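Local coordinates for protein HTH-type transcriptional repressor PhnF (Mycobacterium smegmatis, PDB 3F8M) that represses the phnDCE operon, which serves phosphate uptake, when phosphate is available in the cell, acting as a DNA-binding transcription factor, at residues 47-50 and 51-54; 212-215 and 216-220. All coordinates share one frame; numbering follows the deposited sequence.

How the interactions relate
Followed from the N terminus, the chain first reaches interaction 1, where the loop after helix 39-45 runs into helix 50-62 and its end is fastened to the helix's first turn, within the predicted helix-turn-helix of the DNA-binding domain. Well over a hundred residues later, in the UTRA domain, interaction 2 closes the hairpin loop between the antiparallel strands 206-214 and 220-229. The two are in series, neither nested nor crossing, on opposite sides of the chain's centre; the centres of interactions 1 and 2 lie about 53 Å apart. Both illustrate how a chain reversal or helix start is held by its own neighbours: a carbonyl oxygen takes two weak amide bonds in 47-54, a carboxylate oxygen collects two amides in 212-220.

Interaction 1: 47-50 and 51-54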
loop_
_atom_site.group_PDB
_atom_site.type_symbol
_atom_site.label_atom_id
_atom_site.label_comp_id
_atom_site.label_asym_id
_atom_site.label_seq_id
_atom_site.Cartn_x
_atom_site.Cartn_y
_atom_site.Cartn_z
ATOM N N GLU A 47 -34.453 12.949 17.674
ATOM C CA GLU A 47 -34.491 12.725 19.138
ATOM C C GLU A 47 -33.306 11.898 19.649
ATOM O O GLU A 47 -33.493 10.906 20.360
ATOM C CB GLU A 47 -35.826 12.100 19.582
ATOM C CG GLU A 47 -37.029 12.960 19.249
ATOM C CD GLU A 47 -38.271 12.521 19.980
ATOM O OE1 GLU A 47 -38.262 11.406 20.573
ATOM O OE2 GLU A 47 -39.241 13.313 19.975
ATOM N N VAL A 48 -32.094 12.331 19.277
ATOM C CA VAL A 48 -30.843 11.821 19.846
ATOM C C VAL A 48 -29.901 12.974 20.235
ATOM O O VAL A 48 -30.101 14.129 19.855
ATOM C CB VAL A 48 -30.104 10.828 18.881
ATOM C CG1 VAL A 48 -30.979 9.587 18.569
ATOM C CG2 VAL A 48 -29.699 11.527 17.598
ATOM N N ALA A 49 -28.892 12.649 21.031
ATOM C CA ALA A 49 -27.880 13.590 21.452
ATOM C C ALA A 49 -27.119 14.093 20.224
ATOM O O ALA A 49 -26.996 13.366 19.231
ATOM C CB ALA A 49 -26.927 12.911 22.406
ATOM N N ARG A 50 -26.636 15.332 20.311
ATOM C CA ARG A 50 -25.689 15.895 19.334
ATOM C C ARG A 50 -24.440 15.019 19.177
ATOM O O ARG A 50 -23.912 14.873 18.060
ATOM C CB ARG A 50 -25.230 17.283 19.763
ATOM C CG ARG A 50 -26.249 18.359 19.645
ATOM C CD ARG A 50 -25.581 19.677 19.986
ATOM N NE ARG A 50 -24.455 19.968 19.082
ATOM C CZ ARG A 50 -23.595 20.974 19.246
ATOM N NH1 ARG A 50 -23.719 21.802 20.282
ATOM N NH2 ARG A 50 -22.606 21.149 18.374
ATOM N N GLU A 51 -23.963 14.456 20.282
ATOM C CA GLU A 51 -22.774 13.586 20.263
ATOM C C GLU A 51 -23.079 12.272 19.547
ATOM O O GLU A 51 -22.174 11.612 19.007
ATOM C CB GLU A 51 -22.265 13.286 21.666
ATOM C CG GLU A 51 -21.722 14.486 22.456
ATOM C CD GLU A 51 -22.797 15.433 23.020
ATOM O OE1 GLU A 51 -24.011 15.118 22.993
ATOM O OE2 GLU A 51 -22.408 16.522 23.504
ATOM N N THR A 52 -24.351 11.887 19.538
ATOM C CA THR A 52 -24.760 10.688 18.821
ATOM C C THR A 52 -24.699 10.894 17.292
ATOM O O THR A 52 -24.271 10.002 16.562
ATOM C CB THR A 52 -26.133 10.203 19.266
ATOM O OG1 THR A 52 -26.107 10.034 20.701
ATOM C CG2 THR A 52 -26.446 8.859 18.601
ATOM N N VAL A 53 -25.147 12.052 16.826
ATOM C CA VAL A 53 -25.061 12.388 15.393
ATOM C C VAL A 53 -23.581 12.522 15.033
ATOM O O VAL A 53 -23.129 11.931 14.052
ATOM C CB VAL A 53 -25.873 13.657 15.016
ATOM C CG1 VAL A 53 -25.656 14.042 13.547
ATOM C CG2 VAL A 53 -27.352 13.439 15.273
ATOM N N ARG A 54 -22.819 13.243 15.855
ATOM C CA ARG A 54 -21.369 13.432 15.625
ATOM C C ARG A 54 -20.676 12.103 15.372
ATOM O O ARG A 54 -19.845 11.964 14.465
ATOM C CB ARG A 54 -20.715 14.094 16.840
ATOM C CG ARG A 54 -19.245 14.519 16.684
ATOM C CD ARG A 54 -18.763 15.240 17.956
ATOM N NE ARG A 54 -19.800 16.171 18.414
ATOM C CZ ARG A 54 -19.759 16.901 19.527
ATOM N NH1 ARG A 54 -18.704 16.838 20.340
ATOM N NH2 ARG A 54 -20.783 17.702 19.819
HETATM O O HOH W 1 -28.586 9.772 22.052
HETATM O O HOH W 2 -27.062 16.722 22.866
#
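The carbonyl oxygen of Ala49 takes two weak hydrogen bonds from the turn that follows it: Thr52 N lies 3.0 Å from Ala49 O, with a markedly bent N-H, and Val53 N reaches the same Ala49 O at 3.3 Å. A straighter bond comes next, from Arg54 N to Arg50 O at 3.0 Å (167° at the hydrogen). Ala49 is the N-cap of helix 50-62, the second helix of the predicted helix-turn-helix of this GntR-family repressor. Thr52 OG1, set beside its own backbone N (chi1 -54°), lies 2.8 Å from a water that also accepts from Ala49 N. A second water accepts from Arg50 N and donates weakly to Glu51 OE1. Toward helices 15-29 and 39-45, Val48 CG2 touches Val53 CG2 at 3.8 Å, the two side chains crossing at about a right angle; Val48 also rests on Val19 of helix 15-29, Val53 on Ile42 of helix 39-45. Arg50 NH2 and Arg54 NH2 approach to 4.2 Å, their guanidinium planes 62° apart, because both arginines form salt bridges to Glu39 OE2, which draws the two guanidinium groups together.

Interaction 2: 212-215 and 216-220; sequences VSYD and QDDVA
The carboxylate of Asp215 is met on both faces: Asp217 N and Val219 N reach its OD1 from opposite sides of the plane, each well above it. The bond from Val219 N to Asp215 OD1 is the straighter, 2.9 Å with 166° at the hydrogen. That from Asp217 N to Asp215 OD1 is shorter, 2.7 Å, but more bent. This carboxylate sits inside the loop of a beta hairpin joining antiparallel strands 206-214 and 220-229 of the UTRA domain. Asp215 CG stands between its backbone N and carbonyl carbon (chi1 70°), which brings OD1 in between the amides of Asp217 and Val219. Asp215 to Asp218 form a type I turn, closed by Asp218 N to Asp215 O at 2.9 Å, and Asp215 N donates to Val219 O at 3.0 Å. OD2 of Asp215 forms a salt bridge with Arg153, which probably favours the charged carboxylate.

Where the strands begin to pair, Tyr214 and Ala220 make a non-hydrogen-bonded antiparallel pair with their side chains on the same face of the sheet. The Tyr214 ring passes obliquely by Ala220, its CE1 4.2 Å from Ala220 CB, and also engages Arg180 in a cation-pi contact. Asp218 carries its OD1 to 3.8 Å from Tyr214 CB, with carboxylate and ring planes 35° apart. The same Asp218 OD1 forms a salt bridge with Arg180, which lies outside the hairpin loop on strand 180-188. A water donates to both Asp215 OD2 and Asp217 OD2, linking the two carboxylates and lying 2.8 Å from Asp217 OD2.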
loop_
_atom_site.group_PDB
_atom_site.type_symbol
_atom_site.label_atom_id
_atom_site.label_comp_id
_atom_site.label_asym_id
_atom_site.label_seq_id
_atom_site.Cartn_x
_atom_site.Cartn_y
_atom_site.Cartn_z
ATOM N N VAL A 212 3.625 -10.854 -9.114
ATOM C CA VAL A 212 3.824 -12.098 -9.838
ATOM C C VAL A 212 2.963 -13.106 -9.086
ATOM O O VAL A 212 2.999 -13.161 -7.841
ATOM C CB VAL A 212 5.286 -12.586 -9.872
ATOM C CG1 VAL A 212 5.412 -13.803 -10.783
ATOM C CG2 VAL A 212 6.229 -11.450 -10.348
ATOM N N SER A 213 2.203 -13.893 -9.842
ATOM C CA SER A 213 1.365 -14.937 -9.276
ATOM C C SER A 213 1.890 -16.275 -9.725
ATOM O O SER A 213 2.405 -16.409 -10.846
ATOM C CB SER A 213 -0.096 -14.809 -9.738
ATOM O OG SER A 213 -0.637 -13.575 -9.383
ATOM N N TYR A 214 1.716 -17.258 -8.844
ATOM C CA TYR A 214 2.210 -18.599 -9.012
ATOM C C TYR A 214 1.096 -19.618 -8.732
ATOM O O TYR A 214 0.253 -19.427 -7.839
ATOM C CB TYR A 214 3.376 -18.857 -8.042
ATOM C CG TYR A 214 4.555 -17.918 -8.235
ATOM C CD1 TYR A 214 5.556 -18.227 -9.139
ATOM C CD2 TYR A 214 4.637 -16.733 -7.513
ATOM C CE1 TYR A 214 6.632 -17.354 -9.329
ATOM C CE2 TYR A 214 5.691 -15.860 -7.683
ATOM C CZ TYR A 214 6.679 -16.181 -8.577
ATOM O OH TYR A 214 7.712 -15.324 -8.725
ATOM N N ASP A 215 1.116 -20.685 -9.513
ATOM C CA ASP A 215 0.066 -21.701 -9.494
ATOM C C ASP A 215 0.415 -22.848 -8.539
ATOM O O ASP A 215 1.391 -22.766 -7.782
ATOM C CB ASP A 215 -0.267 -22.218 -10.913
ATOM C CG ASP A 215 0.841 -23.059 -11.528
ATOM O OD1 ASP A 215 1.717 -23.556 -10.785
ATOM O OD2 ASP A 215 0.841 -23.245 -12.764
ATOM N N GLN A 216 -0.377 -23.912 -8.610
ATOM C CA GLN A 216 -0.243 -25.064 -7.699
ATOM C C GLN A 216 1.096 -25.813 -7.868
ATOM O O GLN A 216 1.532 -26.521 -6.945
ATOM C CB GLN A 216 -1.451 -26.008 -7.837
ATOM C CG GLN A 216 -1.620 -26.650 -9.221
ATOM C CD GLN A 216 -2.595 -25.879 -10.121
ATOM O OE1 GLN A 216 -2.529 -24.655 -10.217
ATOM N NE2 GLN A 216 -3.495 -26.605 -10.795
ATOM N N ASP A 217 1.731 -25.665 -9.028
ATOM C CA ASP A 217 3.062 -26.216 -9.256
ATOM C C ASP A 217 4.182 -25.197 -9.066
ATOM O O ASP A 217 5.326 -25.465 -9.453
ATOM C CB ASP A 217 3.154 -26.783 -10.664
ATOM C CG ASP A 217 2.207 -27.934 -10.881
ATOM O OD1 ASP A 217 2.036 -28.731 -9.935
ATOM O OD2 ASP A 217 1.613 -28.024 -11.981
ATOM N N ASP A 218 3.839 -24.029 -8.527
ATOM C CA ASP A 218 4.764 -22.909 -8.418
ATOM C C ASP A 218 5.286 -22.434 -9.781
ATOM O O ASP A 218 6.438 -22.011 -9.898
ATOM C CB ASP A 218 5.938 -23.301 -7.511
ATOM C CG ASP A 218 6.487 -22.135 -6.757
ATOM O OD1 ASP A 218 5.691 -21.256 -6.313
ATOM O OD2 ASP A 218 7.726 -22.108 -6.616
ATOM N N VAL A 219 4.451 -22.536 -10.819
ATOM C CA VAL A 219 4.793 -22.023 -12.136
ATOM C C VAL A 219 4.111 -20.656 -12.255
ATOM O O VAL A 219 2.959 -20.519 -11.851
ATOM C CB VAL A 219 4.320 -22.957 -13.250
ATOM C CG1 VAL A 219 4.759 -22.454 -14.611
ATOM C CG2 VAL A 219 4.849 -24.403 -13.018
ATOM N N ALA A 220 4.843 -19.661 -12.769
ATOM C CA ALA A 220 4.315 -18.290 -12.872
ATOM C C ALA A 220 3.073 -18.247 -13.772
ATOM O O ALA A 220 3.034 -18.852 -14.825
ATOM C CB ALA A 220 5.372 -17.320 -13.353
HETATM O O HOH W 3 1.802 -25.818 -13.619
#